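Local coordinates for 5-formyltetrahydrofolate cyclo-ligase family protein (Bacillus anthracis, PDB 2JCB), which probably catalyses the ATP-dependent cyclisation of 5-formyltetrahydrofolate to 5,10-methenyltetrahydrofolate, a step of folate metabolism, and binds ADP and magnesium, at residues 27-30 and 31-35. Sequence-based numbering, arbitrary orientation.
Sequences LSKE and RYTTL
Glu-30 and Arg-31 run side by side on the first turn of helix 29-44, a worked example of how side chains secure a helix start. From CB outward, Glu-30 first only carries its chain away from the backbone, the closeness of CB to Arg-31 N following from the peptide link. CG stands anti to the backbone N (chi1 -172°), and a bend at chi2 swings the carboxylate round the helix to the Arg-31 and Thr-34 side. There Glu-30 OE1 accepts from Arg-31 NE, and Glu-30 OE2 presents its syn lone pair to Arg-31 NH1, both bonds measuring 2.9 Å. The guanidinium thus grips side-on, one nitrogen to each oxygen, with the two planes only 27° apart. Glu-30 OE2 also lies 2.6 Å from Thr-34 OG1, which sits 3.0 Å from Glu-30 O as well; whichever oxygen takes the hydroxyl proton, Thr-34 lies against both ends of Glu-30. On another side of the turn, one water joins Lys-29 NZ to Thr-33 OG1, and the ammonium approaches the edge of the Tyr-32 ring rather than a face. Leu-27, just before the helix, sets CD2 against Arg-31 CB at 3.8 Å, the two side chains crossing at about a right angle. Tyr-32 and Leu-35 reach on to Tyr-167, tying the turn to a loop. Ser-28 OG accepts from Arg-31 N at 3.2 Å, making the serine an N-cap where the chain turns from helix 6-26 into helix 29-44.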
loop_
_atom_site.group_PDB
_atom_site.type_symbol
_atom_site.label_atom_id
_atom_site.label_comp_id
_atom_site.label_asym_id
_atom_site.label_seq_id
_atom_site.Cartn_x
_atom_site.Cartn_y
_atom_site.Cartn_z
ATOM N N LEU A 27 1.213 0.248 18.691
ATOM C CA LEU A 27 2.625 0.593 18.495
ATOM C C LEU A 27 2.984 1.887 19.206
ATOM O O LEU A 27 2.318 2.898 19.000
ATOM C CB LEU A 27 2.982 0.774 17.024
ATOM C CG LEU A 27 3.440 -0.382 16.170
ATOM C CD1 LEU A 27 3.922 0.240 14.825
ATOM C CD2 LEU A 27 4.498 -1.236 16.872
ATOM N N SER A 28 4.054 1.875 19.989
ATOM C CA SER A 28 4.566 3.140 20.526
ATOM C C SER A 28 4.996 4.081 19.375
ATOM O O SER A 28 5.332 3.663 18.252
ATOM C CB SER A 28 5.759 2.904 21.455
ATOM O OG SER A 28 6.863 2.362 20.748
ATOM N N LYS A 29 5.078 5.374 19.713
ATOM C CA LYS A 29 5.539 6.392 18.761
ATOM C C LYS A 29 6.984 6.094 18.318
ATOM O O LYS A 29 7.299 6.208 17.164
ATOM C CB LYS A 29 5.449 7.786 19.450
ATOM C CG LYS A 29 6.031 8.903 18.580
ATOM C CD LYS A 29 5.205 9.143 17.331
ATOM C CE LYS A 29 5.908 10.074 16.367
ATOM N NZ LYS A 29 5.199 10.315 15.018
ATOM N N GLU A 30 7.844 5.717 19.275
ATOM C CA GLU A 30 9.221 5.296 18.988
ATOM C C GLU A 30 9.323 4.150 17.974
ATOM O O GLU A 30 10.092 4.253 16.992
ATOM C CB GLU A 30 9.958 4.900 20.291
ATOM C CG GLU A 30 11.438 4.644 20.051
ATOM C CD GLU A 30 11.724 3.260 19.449
ATOM O OE1 GLU A 30 11.024 2.303 19.819
ATOM O OE2 GLU A 30 12.642 3.125 18.611
ATOM N N ARG A 31 8.514 3.109 18.158
ATOM C CA ARG A 31 8.484 1.971 17.204
ATOM C C ARG A 31 7.966 2.402 15.818
ATOM O O ARG A 31 8.565 2.114 14.781
ATOM C CB ARG A 31 7.632 0.810 17.753
ATOM C CG ARG A 31 8.272 -0.061 18.807
ATOM C CD ARG A 31 9.434 -0.897 18.274
ATOM N NE ARG A 31 10.671 -0.107 18.286
ATOM C CZ ARG A 31 11.845 -0.508 17.797
ATOM N NH1 ARG A 31 12.904 0.304 17.860
ATOM N NH2 ARG A 31 11.965 -1.717 17.262
ATOM N N TYR A 32 6.834 3.098 15.777
ATOM C CA TYR A 32 6.359 3.690 14.503
ATOM C C TYR A 32 7.448 4.458 13.776
ATOM O O TYR A 32 7.640 4.240 12.571
ATOM C CB TYR A 32 5.153 4.599 14.812
ATOM C CG TYR A 32 4.714 5.411 13.663
ATOM C CD1 TYR A 32 3.957 4.854 12.632
ATOM C CD2 TYR A 32 5.007 6.772 13.636
ATOM C CE1 TYR A 32 3.580 5.633 11.554
ATOM C CE2 TYR A 32 4.635 7.549 12.575
ATOM C CZ TYR A 32 3.902 6.979 11.552
ATOM O OH TYR A 32 3.548 7.820 10.557
ATOM N N THR A 33 8.134 5.360 14.485
ATOM C CA THR A 33 9.102 6.249 13.852
ATOM C C THR A 33 10.314 5.443 13.378
ATOM O O THR A 33 10.698 5.541 12.213
ATOM C CB THR A 33 9.534 7.357 14.784
ATOM O OG1 THR A 33 8.397 8.137 15.187
ATOM C CG2 THR A 33 10.602 8.266 14.145
ATOM N N THR A 34 10.907 4.676 14.289
ATOM C CA THR A 34 12.143 3.905 13.968
ATOM C C THR A 34 11.926 2.862 12.867
ATOM O O THR A 34 12.669 2.837 11.861
ATOM C CB THR A 34 12.719 3.235 15.251
ATOM O OG1 THR A 34 12.955 4.224 16.255
ATOM C CG2 THR A 34 14.057 2.543 14.953
ATOM N N LEU A 35 10.871 2.059 13.007
ATOM C CA LEU A 35 10.553 0.996 12.040
ATOM C C LEU A 35 10.189 1.627 10.683
ATOM O O LEU A 35 10.626 1.153 9.626
ATOM C CB LEU A 35 9.439 0.079 12.560
ATOM C CG LEU A 35 9.654 -0.840 13.764
ATOM C CD1 LEU A 35 8.414 -1.610 14.137
ATOM C CD2 LEU A 35 10.785 -1.817 13.540
HETATM O O HOH W 1 7.217 9.676 13.448
#